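Side-chain contacts in tetratricopeptide TPR_2 repeat protein (Thermobaculum terrenum, PDB 5DJS), which is of unknown function but combines helical tetratricopeptide repeats with a GT-B-fold family 41 glycosyltransferase region that holds uridine-5'-diphosphate: residues A[81-84]-A[85-89]; A[46-49]-A[50-54]; A[202-206]-A[207-211]; A[7-10]-A[11-15]. The protein carries 1 engineered substitution. All coordinates share one frame; numbering follows the deposited sequence.

Interaction 1: residues A[81-84]-A[85-89]; sequences YNLG and NVLVA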
ATOM      1  N   TYR A  81     -16.502  -3.872  10.776  1.00 41.08           N
ATOM      2  CA  TYR A  81     -15.442  -3.178  10.027  1.00 41.71           C
ATOM      3  C   TYR A  81     -14.122  -3.938  10.104  1.00 41.00           C
ATOM      4  O   TYR A  81     -13.556  -4.321   9.089  1.00 40.29           O
ATOM      5  CB  TYR A  81     -15.262  -1.744  10.552  1.00 41.62           C
ATOM      6  CG  TYR A  81     -14.004  -1.043  10.086  1.00 41.24           C
ATOM      7  CD1 TYR A  81     -13.772  -0.815   8.732  1.00 41.76           C
ATOM      8  CD2 TYR A  81     -13.045  -0.602  11.004  1.00 42.14           C
ATOM      9  CE1 TYR A  81     -12.621  -0.167   8.301  1.00 43.82           C
ATOM     10  CE2 TYR A  81     -11.890   0.042  10.583  1.00 43.44           C
ATOM     11  CZ  TYR A  81     -11.684   0.256   9.229  1.00 43.41           C
ATOM     12  OH  TYR A  81     -10.550   0.889   8.798  1.00 42.91           O
ATOM     13  N   ASN A  82     -13.661  -4.182  11.318  1.00 39.96           N
ATOM     14  CA  ASN A  82     -12.370  -4.815  11.512  1.00 42.42           C
ATOM     15  C   ASN A  82     -12.303  -6.271  11.097  1.00 42.30           C
ATOM     16  O   ASN A  82     -11.245  -6.735  10.673  1.00 42.46           O
ATOM     17  CB  ASN A  82     -11.923  -4.618  12.948  1.00 43.87           C
ATOM     18  CG  ASN A  82     -11.549  -3.190  13.198  1.00 44.42           C
ATOM     19  OD1 ASN A  82     -10.515  -2.733  12.710  1.00 48.23           O
ATOM     20  ND2 ASN A  82     -12.397  -2.454  13.891  1.00 43.02           N
ATOM     21  N   LEU A  83     -13.423  -6.977  11.212  1.00 43.03           N
ATOM     22  CA  LEU A  83     -13.538  -8.325  10.665  1.00 43.91           C
ATOM     23  C   LEU A  83     -13.372  -8.297   9.155  1.00 46.26           C
ATOM     24  O   LEU A  83     -12.637  -9.109   8.602  1.00 54.37           O
ATOM     25  CB  LEU A  83     -14.881  -8.958  11.019  1.00 42.06           C
ATOM     26  CG  LEU A  83     -15.117 -10.339  10.417  1.00 41.69           C
ATOM     27  CD1 LEU A  83     -14.103 -11.346  10.945  1.00 40.38           C
ATOM     28  CD2 LEU A  83     -16.545 -10.788  10.692  1.00 42.92           C
ATOM     29  N   GLY A  84     -14.054  -7.367   8.492  1.00 47.29           N
ATOM     30  CA  GLY A  84     -13.921  -7.192   7.043  1.00 46.51           C
ATOM     31  C   GLY A  84     -12.487  -6.962   6.576  1.00 47.99           C
ATOM     32  O   GLY A  84     -12.049  -7.567   5.585  1.00 47.05           O
ATOM     33  N   ASN A  85     -11.745  -6.113   7.300  1.00 46.85           N
ATOM     34  CA  ASN A  85     -10.339  -5.846   6.964  1.00 45.33           C
ATOM     35  C   ASN A  85      -9.452  -7.073   7.132  1.00 42.17           C
ATOM     36  O   ASN A  85      -8.608  -7.346   6.276  1.00 40.30           O
ATOM     37  CB  ASN A  85      -9.753  -4.672   7.773  1.00 45.48           C
ATOM     38  CG  ASN A  85     -10.237  -3.290   7.299  1.00 47.37           C
ATOM     39  OD1 ASN A  85     -10.284  -2.360   8.102  1.00 52.30           O
ATOM     40  ND2 ASN A  85     -10.570  -3.136   6.014  1.00 44.51           N
ATOM     41  N   VAL A  86      -9.653  -7.806   8.221  1.00 40.60           N
ATOM     42  CA  VAL A  86      -8.939  -9.059   8.429  1.00 40.02           C
ATOM     43  C   VAL A  86      -9.236 -10.054   7.305  1.00 39.92           C
ATOM     44  O   VAL A  86      -8.313 -10.650   6.747  1.00 39.27           O
ATOM     45  CB  VAL A  86      -9.236  -9.663   9.810  1.00 39.75           C
ATOM     46  CG1 VAL A  86      -8.746 -11.108   9.899  1.00 40.97           C
ATOM     47  CG2 VAL A  86      -8.555  -8.822  10.884  1.00 39.45           C
ATOM     48  N   LEU A  87     -10.510 -10.200   6.953  1.00 40.51           N
ATOM     49  CA  LEU A  87     -10.909 -11.121   5.883  1.00 40.85           C
ATOM     50  C   LEU A  87     -10.324 -10.750   4.516  1.00 40.73           C
ATOM     51  O   LEU A  87      -9.822 -11.627   3.808  1.00 39.28           O
ATOM     52  CB  LEU A  87     -12.429 -11.224   5.793  1.00 41.40           C
ATOM     53  CG  LEU A  87     -13.112 -11.893   6.992  1.00 42.81           C
ATOM     54  CD1 LEU A  87     -14.621 -11.682   6.922  1.00 43.74           C
ATOM     55  CD2 LEU A  87     -12.794 -13.374   7.070  1.00 42.31           C
ATOM     56  N   VAL A  88     -10.388  -9.463   4.161  1.00 40.94           N
ATOM     57  CA  VAL A  88      -9.740  -8.963   2.943  1.00 40.48           C
ATOM     58  C   VAL A  88      -8.242  -9.276   2.983  1.00 38.69           C
ATOM     59  O   VAL A  88      -7.704  -9.815   2.023  1.00 36.83           O
ATOM     60  CB  VAL A  88      -9.959  -7.440   2.742  1.00 41.70           C
ATOM     61  CG1 VAL A  88      -9.026  -6.866   1.676  1.00 41.71           C
ATOM     62  CG2 VAL A  88     -11.394  -7.170   2.332  1.00 42.93           C
ATOM     63  N   ALA A  89      -7.581  -8.955   4.095  1.00 37.94           N
ATOM     64  CA  ALA A  89      -6.118  -9.133   4.207  1.00 38.30           C
ATOM     65  C   ALA A  89      -5.697 -10.608   4.196  1.00 38.99           C
ATOM     66  O   ALA A  89      -4.573 -10.930   3.828  1.00 39.97           O
ATOM     67  CB  ALA A  89      -5.583  -8.450   5.459  1.00 36.78           C
TER
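Asn85 N donates to Tyr81 O at 3.1 Å, and the same four-residue step joins Val86 to Asn82, Leu87 to Leu83 and Val88 to Gly84, making 81-84 and 85-89 successive turns of helix 77-89. Two pairs of side chains run along this helix on different faces. In the first, the amide of Asn85 reaches back to the Tyr81 ring: OD1 sits over one ring face, 3.2 Å from Tyr81 CE1, with the amide and ring planes 76° apart. The torsion of Tyr81 (chi1 167°) turns the ring away from its own backbone N and toward the next turn. Its hydroxyl has a weak hydrogen bond to Arg112, and the ring meets that of Tyr110. In the second pair, branched apolar chains meet, with Leu83 CG 3.8 Å from Leu87 CD1. Both leucines are buried between helices 59-72 and 93-106, where they touch Arg67 and Ser99. Asn82 folds toward its own preceding turn, its ND2 bonded to Ser78 O. The chemistry implies a division of labour: one stripe of the helix joins two leucines through hydrocarbon contact, whereas another sets an amide oxygen over an aromatic face.

Interaction 2: residues A[46-49]-A[50-54]; sequences LHLL and GLLHG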
ATOM      1  N   LEU A  46     -12.200  -8.842  23.314  1.00 48.37           N
ATOM      2  CA  LEU A  46     -12.185  -9.722  22.142  1.00 47.49           C
ATOM      3  C   LEU A  46     -11.897  -8.926  20.875  1.00 47.37           C
ATOM      4  O   LEU A  46     -10.990  -9.268  20.122  1.00 47.43           O
ATOM      5  CB  LEU A  46     -13.533 -10.447  21.984  1.00 46.30           C
ATOM      6  CG  LEU A  46     -13.753 -11.877  22.513  1.00 46.95           C
ATOM      7  CD1 LEU A  46     -12.580 -12.488  23.267  1.00 45.94           C
ATOM      8  CD2 LEU A  46     -15.011 -11.936  23.361  1.00 46.47           C
ATOM      9  N   HIS A  47     -12.674  -7.865  20.666  1.00 46.49           N
ATOM     10  CA  HIS A  47     -12.487  -6.954  19.529  1.00 47.87           C
ATOM     11  C   HIS A  47     -11.080  -6.336  19.418  1.00 47.29           C
ATOM     12  O   HIS A  47     -10.501  -6.314  18.332  1.00 49.07           O
ATOM     13  CB  HIS A  47     -13.512  -5.823  19.586  1.00 46.88           C
ATOM     14  CG  HIS A  47     -13.219  -4.703  18.638  1.00 46.56           C
ATOM     15  ND1 HIS A  47     -13.332  -4.845  17.273  1.00 46.40           N
ATOM     16  CD2 HIS A  47     -12.813  -3.428  18.857  1.00 46.01           C
ATOM     17  CE1 HIS A  47     -13.016  -3.702  16.691  1.00 46.41           C
ATOM     18  NE2 HIS A  47     -12.691  -2.829  17.627  1.00 45.68           N
ATOM     19  N   LEU A  48     -10.553  -5.827  20.529  1.00 46.79           N
ATOM     20  CA  LEU A  48      -9.245  -5.168  20.532  1.00 49.47           C
ATOM     21  C   LEU A  48      -8.094  -6.148  20.269  1.00 47.73           C
ATOM     22  O   LEU A  48      -7.183  -5.841  19.484  1.00 44.21           O
ATOM     23  CB  LEU A  48      -9.022  -4.413  21.850  1.00 51.44           C
ATOM     24  CG  LEU A  48      -7.749  -3.563  22.000  1.00 51.17           C
ATOM     25  CD1 LEU A  48      -7.494  -2.665  20.794  1.00 50.21           C
ATOM     26  CD2 LEU A  48      -7.836  -2.727  23.268  1.00 51.59           C
ATOM     27  N   LEU A  49      -8.141  -7.312  20.925  1.00 45.62           N
ATOM     28  CA  LEU A  49      -7.263  -8.444  20.574  1.00 45.82           C
ATOM     29  C   LEU A  49      -7.391  -8.853  19.106  1.00 46.14           C
ATOM     30  O   LEU A  49      -6.409  -9.240  18.482  1.00 50.87           O
ATOM     31  CB  LEU A  49      -7.552  -9.668  21.435  1.00 46.63           C
ATOM     32  CG  LEU A  49      -6.769  -9.890  22.716  1.00 47.81           C
ATOM     33  CD1 LEU A  49      -7.354 -11.074  23.461  1.00 50.14           C
ATOM     34  CD2 LEU A  49      -5.303 -10.155  22.440  1.00 49.96           C
ATOM     35  N   GLY A  50      -8.610  -8.794  18.583  1.00 45.26           N
ATOM     36  CA  GLY A  50      -8.869  -8.899  17.155  1.00 44.88           C
ATOM     37  C   GLY A  50      -8.032  -7.963  16.305  1.00 47.13           C
ATOM     38  O   GLY A  50      -7.315  -8.442  15.429  1.00 46.92           O
ATOM     39  N   LEU A  51      -8.119  -6.646  16.557  1.00 49.25           N
ATOM     40  CA  LEU A  51      -7.336  -5.635  15.802  1.00 51.62           C
ATOM     41  C   LEU A  51      -5.854  -5.941  15.827  1.00 51.06           C
ATOM     42  O   LEU A  51      -5.207  -5.972  14.786  1.00 51.23           O
ATOM     43  CB  LEU A  51      -7.441  -4.227  16.395  1.00 54.57           C
ATOM     44  CG  LEU A  51      -8.745  -3.530  16.684  1.00 57.61           C
ATOM     45  CD1 LEU A  51      -8.469  -2.067  17.020  1.00 59.58           C
ATOM     46  CD2 LEU A  51      -9.630  -3.634  15.480  1.00 59.53           C
ATOM     47  N   LEU A  52      -5.340  -6.130  17.041  1.00 48.65           N
ATOM     48  CA  LEU A  52      -3.911  -6.188  17.288  1.00 51.37           C
ATOM     49  C   LEU A  52      -3.279  -7.344  16.545  1.00 51.50           C
ATOM     50  O   LEU A  52      -2.267  -7.169  15.878  1.00 55.95           O
ATOM     51  CB  LEU A  52      -3.628  -6.306  18.790  1.00 52.37           C
ATOM     52  CG  LEU A  52      -4.015  -5.100  19.658  1.00 52.77           C
ATOM     53  CD1 LEU A  52      -4.007  -5.492  21.131  1.00 53.28           C
ATOM     54  CD2 LEU A  52      -3.094  -3.912  19.407  1.00 52.89           C
ATOM     55  N   HIS A  53      -3.893  -8.515  16.656  1.00 52.46           N
ATOM     56  CA  HIS A  53      -3.460  -9.691  15.901  1.00 51.55           C
ATOM     57  C   HIS A  53      -3.666  -9.536  14.389  1.00 52.49           C
ATOM     58  O   HIS A  53      -2.888 -10.076  13.605  1.00 58.39           O
ATOM     59  CB  HIS A  53      -4.124 -10.955  16.453  1.00 49.91           C
ATOM     60  CG  HIS A  53      -3.503 -11.427  17.729  1.00 52.21           C
ATOM     61  ND1 HIS A  53      -2.373 -12.215  17.750  1.00 53.62           N
ATOM     62  CD2 HIS A  53      -3.817 -11.189  19.024  1.00 53.64           C
ATOM     63  CE1 HIS A  53      -2.028 -12.457  19.001  1.00 53.38           C
ATOM     64  NE2 HIS A  53      -2.886 -11.844  19.794  1.00 52.78           N
ATOM     65  N   GLY A  54      -4.695  -8.790  13.996  1.00 51.86           N
ATOM     66  CA  GLY A  54      -4.900  -8.389  12.605  1.00 53.40           C
ATOM     67  C   GLY A  54      -3.779  -7.525  12.056  1.00 55.80           C
ATOM     68  O   GLY A  54      -3.333  -7.740  10.931  1.00 52.57           O
TER
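His47 and Leu51 lead a local contact between successive turns of helix 43-56, within the tetratricopeptide-repeat part of the chain. Its backbone is regular: Leu51 N bonds to His47 O at 3.0 Å, and Gly50, Leu52 and His53 bond likewise to Leu46, Leu48 and Leu49. A trans first torsion (chi1 168°) carries the imidazole of His47 toward the next turn, where Leu51 CG lies over one ring face and Leu51 CD2 is 3.6 Å from His47 CE1. On the adjoining stripe Leu48 touches two partners, its CD1 being 3.9 Å from Leu51 CD1 and its CG 4.3 Å from Leu52 CD1. Leu49 and His53 run alongside each other, with Leu49 CD2 3.9 Å from His53 CD2, while Leu49 O lies in the ring plane at the edge of that imidazole. Both His53 nitrogens have partners elsewhere, ND1 with Asn58 and, weakly, NE2 with Glu29, which suits a histidine at a partly exposed border. The leucines spread among the surrounding helices: Leu48 packs on helices 5-21 and 25-38, Leu49 on Cys32 and Leu36 of helix 25-38 and on Leu65 of helix 59-72, while His47 and Leu51 face helix 77-89.

Interaction 3: residues A[202-206]-A[207-211]; sequences PRSDA and LTDRL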
ATOM      1  N   PRO A 202       2.753   6.861  15.638  1.00 53.37           N
ATOM      2  CA  PRO A 202       3.833   6.906  16.635  1.00 52.06           C
ATOM      3  C   PRO A 202       5.016   5.961  16.403  1.00 53.43           C
ATOM      4  O   PRO A 202       6.098   6.230  16.921  1.00 55.97           O
ATOM      5  CB  PRO A 202       3.129   6.561  17.956  1.00 51.92           C
ATOM      6  CG  PRO A 202       1.839   5.938  17.582  1.00 52.44           C
ATOM      7  CD  PRO A 202       1.470   6.422  16.221  1.00 52.87           C
ATOM      8  N   ARG A 203       4.822   4.865  15.669  1.00 53.08           N
ATOM      9  CA  ARG A 203       5.913   3.917  15.426  1.00 51.47           C
ATOM     10  C   ARG A 203       7.124   4.629  14.813  1.00 51.56           C
ATOM     11  O   ARG A 203       7.029   5.251  13.750  1.00 47.23           O
ATOM     12  CB  ARG A 203       5.471   2.769  14.514  1.00 50.96           C
ATOM     13  CG  ARG A 203       4.684   1.688  15.221  1.00 48.61           C
ATOM     14  CD  ARG A 203       4.040   0.744  14.226  1.00 48.89           C
ATOM     15  NE  ARG A 203       2.910   1.373  13.533  1.00 48.88           N
ATOM     16  CZ  ARG A 203       2.038   0.733  12.748  1.00 47.26           C
ATOM     17  NH1 ARG A 203       2.142  -0.578  12.531  1.00 46.92           N
ATOM     18  NH2 ARG A 203       1.045   1.409  12.171  1.00 44.85           N
ATOM     19  N   SER A 204       8.251   4.538  15.516  1.00 53.15           N
ATOM     20  CA  SER A 204       9.489   5.199  15.126  1.00 52.04           C
ATOM     21  C   SER A 204      10.636   4.188  15.193  1.00 54.46           C
ATOM     22  O   SER A 204      11.166   3.899  16.277  1.00 60.62           O
ATOM     23  CB  SER A 204       9.745   6.400  16.040  1.00 50.62           C
ATOM     24  OG  SER A 204      10.900   7.125  15.656  1.00 49.06           O
ATOM     25  N   ASP A 205      10.974   3.627  14.031  1.00 54.18           N
ATOM     26  CA  ASP A 205      12.080   2.667  13.877  1.00 54.78           C
ATOM     27  C   ASP A 205      13.322   3.327  13.255  1.00 54.22           C
ATOM     28  O   ASP A 205      13.336   4.530  13.033  1.00 57.96           O
ATOM     29  CB  ASP A 205      11.604   1.441  13.068  1.00 55.28           C
ATOM     30  CG  ASP A 205      11.139   1.786  11.645  1.00 55.11           C
ATOM     31  OD1 ASP A 205      11.586   2.793  11.057  1.00 51.35           O
ATOM     32  OD2 ASP A 205      10.321   1.012  11.101  1.00 57.61           O
ATOM     33  N   ALA A 206      14.360   2.543  12.982  1.00 53.41           N
ATOM     34  CA  ALA A 206      15.590   3.053  12.349  1.00 53.67           C
ATOM     35  C   ALA A 206      15.368   3.943  11.108  1.00 52.49           C
ATOM     36  O   ALA A 206      16.092   4.920  10.916  1.00 54.49           O
ATOM     37  CB  ALA A 206      16.515   1.892  11.993  1.00 52.95           C
ATOM     38  N   LEU A 207      14.389   3.604  10.266  1.00 50.03           N
ATOM     39  CA  LEU A 207      14.122   4.386   9.049  1.00 47.98           C
ATOM     40  C   LEU A 207      13.496   5.761   9.361  1.00 49.26           C
ATOM     41  O   LEU A 207      13.800   6.743   8.681  1.00 48.23           O
ATOM     42  CB  LEU A 207      13.241   3.596   8.072  1.00 45.41           C
ATOM     43  CG  LEU A 207      12.856   4.257   6.741  1.00 46.25           C
ATOM     44  CD1 LEU A 207      14.013   4.961   6.060  1.00 48.69           C
ATOM     45  CD2 LEU A 207      12.305   3.232   5.766  1.00 46.44           C
ATOM     46  N   THR A 208      12.642   5.838  10.385  1.00 46.97           N
ATOM     47  CA  THR A 208      12.037   7.121  10.773  1.00 49.08           C
ATOM     48  C   THR A 208      13.128   8.049  11.314  1.00 48.12           C
ATOM     49  O   THR A 208      13.133   9.242  11.014  1.00 46.59           O
ATOM     50  CB  THR A 208      10.875   7.000  11.804  1.00 50.78           C
ATOM     51  OG1 THR A 208      11.386   6.730  13.111  1.00 56.65           O
ATOM     52  CG2 THR A 208       9.923   5.914  11.427  1.00 48.99           C
ATOM     53  N   ASP A 209      14.051   7.484  12.091  1.00 49.32           N
ATOM     54  CA  ASP A 209      15.231   8.211  12.571  1.00 50.80           C
ATOM     55  C   ASP A 209      16.031   8.791  11.404  1.00 52.22           C
ATOM     56  O   ASP A 209      16.463   9.954  11.464  1.00 55.54           O
ATOM     57  CB  ASP A 209      16.134   7.323  13.442  1.00 49.19           C
ATOM     58  CG  ASP A 209      15.457   6.860  14.737  1.00 49.73           C
ATOM     59  OD1 ASP A 209      14.408   7.419  15.131  1.00 47.35           O
ATOM     60  OD2 ASP A 209      15.985   5.922  15.367  1.00 49.26           O
ATOM     61  N   ARG A 210      16.202   8.000  10.346  1.00 50.38           N
ATOM     62  CA  ARG A 210      16.857   8.487   9.123  1.00 53.58           C
ATOM     63  C   ARG A 210      16.039   9.579   8.411  1.00 53.56           C
ATOM     64  O   ARG A 210      16.592  10.611   8.016  1.00 55.47           O
ATOM     65  CB  ARG A 210      17.202   7.330   8.162  1.00 54.56           C
ATOM     66  CG  ARG A 210      18.548   6.672   8.465  1.00 54.67           C
ATOM     67  CD  ARG A 210      18.895   5.538   7.502  1.00 53.88           C
ATOM     68  NE  ARG A 210      18.399   4.233   7.970  1.00 52.02           N
ATOM     69  CZ  ARG A 210      17.645   3.368   7.282  1.00 49.48           C
ATOM     70  NH1 ARG A 210      17.251   3.598   6.026  1.00 46.68           N
ATOM     71  NH2 ARG A 210      17.290   2.230   7.867  1.00 50.98           N
ATOM     72  N   LEU A 211      14.735   9.355   8.258  1.00 50.68           N
ATOM     73  CA  LEU A 211      13.840  10.355   7.649  1.00 49.74           C
ATOM     74  C   LEU A 211      13.822  11.668   8.438  1.00 49.56           C
ATOM     75  O   LEU A 211      13.810  12.746   7.845  1.00 46.71           O
ATOM     76  CB  LEU A 211      12.403   9.810   7.520  1.00 50.38           C
ATOM     77  CG  LEU A 211      11.887   9.158   6.217  1.00 48.81           C
ATOM     78  CD1 LEU A 211      12.959   8.787   5.205  1.00 47.08           C
ATOM     79  CD2 LEU A 211      11.021   7.945   6.546  1.00 47.50           C
TER
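Asp205 caps the start of helix 206-214: its OD1 accepts Thr208 N at 3.3 Å, met nearly along the C-O direction, and takes a weak second bond from Leu207 N. A chi1 of 61°, with CG between the backbone N and the carbonyl carbon, curls the carboxylate over the first turn, and its other oxygen, OD2, is bonded to Cys174 N. The main chain of the cap is used too, since Asp205 O accepts Asp209 N at 3.2 Å with an N-H...O angle of 170°. From the residue before the cap, Ser204 OG shares a hydrogen bond with Thr208 OG1 and is also held by Arg212. The next backbone bond joins Arg210 N to Ala206 O at 3.1 Å; the Arg210 guanidinium forms a salt bridge with Glu182, and Asp209 forms one with Arg212. Packing is slighter: Leu207 turns inward onto Tyr179 of helix 176-187. An aspartate suits this position because its carboxylate serves amides that have no preceding turn, and its charge would probably be eased by the helix dipole. This is a classical Asp N-cap, placed where the chain enters a helix after strand 193-199 of a parallel beta-sheet, in the family 41 region of GT-B type.

Interaction 4: residues A[7-10]-A[11-15]; sequences ATIK and ALLSH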
ATOM      1  N   ALA A   7     -14.783  -2.185  37.851  1.00 82.72           N
ATOM      2  CA  ALA A   7     -13.762  -1.130  37.942  1.00 84.22           C
ATOM      3  C   ALA A   7     -12.406  -1.604  37.410  1.00 82.70           C
ATOM      4  O   ALA A   7     -11.744  -0.874  36.663  1.00 83.91           O
ATOM      5  CB  ALA A   7     -13.628  -0.643  39.380  1.00 84.47           C
ATOM      6  N   THR A   8     -12.002  -2.816  37.804  1.00 77.59           N
ATOM      7  CA  THR A   8     -10.746  -3.433  37.334  1.00 72.69           C
ATOM      8  C   THR A   8     -10.733  -3.595  35.811  1.00 70.08           C
ATOM      9  O   THR A   8      -9.735  -3.278  35.161  1.00 71.98           O
ATOM     10  CB  THR A   8     -10.505  -4.812  37.997  1.00 70.19           C
ATOM     11  OG1 THR A   8     -10.807  -4.732  39.394  1.00 69.67           O
ATOM     12  CG2 THR A   8      -9.052  -5.272  37.828  1.00 67.75           C
ATOM     13  N   ILE A   9     -11.844  -4.086  35.260  1.00 66.89           N
ATOM     14  CA  ILE A   9     -12.035  -4.196  33.806  1.00 67.25           C
ATOM     15  C   ILE A   9     -11.883  -2.833  33.116  1.00 71.19           C
ATOM     16  O   ILE A   9     -11.143  -2.723  32.137  1.00 74.70           O
ATOM     17  CB  ILE A   9     -13.403  -4.853  33.459  1.00 66.31           C
ATOM     18  CG1 ILE A   9     -13.340  -6.360  33.760  1.00 68.03           C
ATOM     19  CG2 ILE A   9     -13.791  -4.644  31.994  1.00 65.73           C
ATOM     20  CD1 ILE A   9     -14.690  -7.041  33.880  1.00 67.12           C
ATOM     21  N   LYS A  10     -12.564  -1.810  33.639  1.00 71.69           N
ATOM     22  CA  LYS A  10     -12.555  -0.463  33.038  1.00 71.95           C
ATOM     23  C   LYS A  10     -11.162   0.176  32.983  1.00 70.46           C
ATOM     24  O   LYS A  10     -10.794   0.783  31.971  1.00 63.99           O
ATOM     25  CB  LYS A  10     -13.510   0.466  33.784  1.00 74.77           C
ATOM     26  CG  LYS A  10     -13.977   1.645  32.953  1.00 78.13           C
ATOM     27  CD  LYS A  10     -14.794   2.614  33.785  1.00 80.03           C
ATOM     28  CE  LYS A  10     -15.441   3.673  32.905  1.00 80.61           C
ATOM     29  NZ  LYS A  10     -15.448   4.990  33.589  1.00 80.96           N
ATOM     30  N   ALA A  11     -10.404   0.032  34.070  1.00 71.78           N
ATOM     31  CA  ALA A  11      -9.007   0.502  34.136  1.00 77.45           C
ATOM     32  C   ALA A  11      -8.065  -0.271  33.188  1.00 79.20           C
ATOM     33  O   ALA A  11      -7.168   0.316  32.573  1.00 78.48           O
ATOM     34  CB  ALA A  11      -8.489   0.427  35.570  1.00 76.09           C
ATOM     35  N   LEU A  12      -8.262  -1.585  33.095  1.00 80.77           N
ATOM     36  CA  LEU A  12      -7.544  -2.412  32.123  1.00 77.63           C
ATOM     37  C   LEU A  12      -7.920  -2.050  30.687  1.00 73.19           C
ATOM     38  O   LEU A  12      -7.060  -2.038  29.807  1.00 75.55           O
ATOM     39  CB  LEU A  12      -7.809  -3.900  32.372  1.00 77.62           C
ATOM     40  CG  LEU A  12      -7.158  -4.479  33.630  1.00 78.64           C
ATOM     41  CD1 LEU A  12      -7.857  -5.764  34.057  1.00 79.44           C
ATOM     42  CD2 LEU A  12      -5.670  -4.723  33.412  1.00 78.80           C
ATOM     43  N   LEU A  13      -9.196  -1.737  30.465  1.00 68.22           N
ATOM     44  CA  LEU A  13      -9.711  -1.477  29.117  1.00 67.34           C
ATOM     45  C   LEU A  13      -9.260  -0.119  28.554  1.00 73.45           C
ATOM     46  O   LEU A  13      -8.964  -0.011  27.362  1.00 75.52           O
ATOM     47  CB  LEU A  13     -11.240  -1.620  29.080  1.00 63.10           C
ATOM     48  CG  LEU A  13     -11.905  -2.393  27.930  1.00 63.48           C
ATOM     49  CD1 LEU A  13     -11.164  -3.661  27.507  1.00 61.48           C
ATOM     50  CD2 LEU A  13     -13.341  -2.748  28.322  1.00 62.41           C
ATOM     51  N   SER A  14      -9.191   0.904  29.404  1.00 79.78           N
ATOM     52  CA  SER A  14      -8.635   2.203  29.000  1.00 82.41           C
ATOM     53  C   SER A  14      -7.109   2.156  28.887  1.00 85.10           C
ATOM     54  O   SER A  14      -6.547   2.770  27.981  1.00 87.16           O
ATOM     55  CB  SER A  14      -9.057   3.311  29.962  1.00 82.86           C
ATOM     56  OG  SER A  14      -8.868   2.904  31.300  1.00 84.72           O
ATOM     57  N   HIS A  15      -6.450   1.441  29.802  1.00 87.89           N
ATOM     58  CA  HIS A  15      -4.998   1.194  29.707  1.00 93.34           C
ATOM     59  C   HIS A  15      -4.639   0.489  28.393  1.00 87.25           C
ATOM     60  O   HIS A  15      -3.640   0.826  27.753  1.00 85.52           O
ATOM     61  CB  HIS A  15      -4.499   0.378  30.917  1.00102.16           C
ATOM     62  CG  HIS A  15      -3.055  -0.035  30.833  1.00111.93           C
ATOM     63  ND1 HIS A  15      -2.664  -1.348  30.675  1.00114.92           N
ATOM     64  CD2 HIS A  15      -1.912   0.692  30.889  1.00115.14           C
ATOM     65  CE1 HIS A  15      -1.345  -1.413  30.635  1.00114.85           C
ATOM     66  NE2 HIS A  15      -0.864  -0.190  30.761  1.00116.98           N
TER
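Thr8 and Leu12 are brought together by their first torsions: at -43° the threonine sends OG1 beside its backbone N and leaves CG2 on the far side from that N, while at -71° the leucine swings CG opposite its own carbonyl carbon, back toward the preceding turn. The two side chains then run next to each other with their ends in the same direction, Thr8 CG2 being 4.0 Å from Leu12 CD1. The setting is the alpha-helix 5-21, near the start of the chain, in its helical part and packed against helices 25-38 and 43-56. A second pair repeats the spacing of four residues on a neighbouring stripe: Ile9 CG2 approaches Leu13 CD2 at 4.2 Å, in the same manner. The backbone is plainly helical, Ala11 N bonding to Ala7 O at 3.1 Å and Leu13 N to Ile9 O at 2.7 Å. Residue types follow the sides of this helix. Ile9 and Leu12 pack on Val35 of helix 25-38, and Leu13 reaches Glu44 and Ala45 of helix 43-56, so branched hydrocarbon is placed where helices meet. Ala7, Lys10, Ala11 and Ser14 are on the exposed side, where a small residue or a long, charged lysine is readily accommodated. Thr8 OG1 makes a weak hydrogen bond back to Arg4 O. Serine suits its place because its short hydroxyl can fold onto the helix: Lys10 O accepts both Ser14 N, at 3.0 Å, and Ser14 OG, at 2.9 Å, the hydroxyl approaching at a C=O...O angle of 137°.

Overall arrangement
Interactions 4, 2 and 1 follow one another along the helical part of the chain, all on the same side of its centre. Interactions 1 and 2 meet directly: Asn82 packs against Leu51 and His47, and Val86 CG2 lies 4.1 Å from Gly54 CA, their centres being about 11 Å apart. Interaction 4 stands further out, its centre about 17 Å from that of interaction 2, without touching it. Interaction 3 belongs to the family 41 region and is separate, its nearest atoms about 9 Å from interaction 2. Two contacts approach the bound uridine-5'-diphosphate without lining its pocket: Leu207 of interaction 3 comes to about 10 Å and Val88 of interaction 1 to about 12 Å, measured from their side chains.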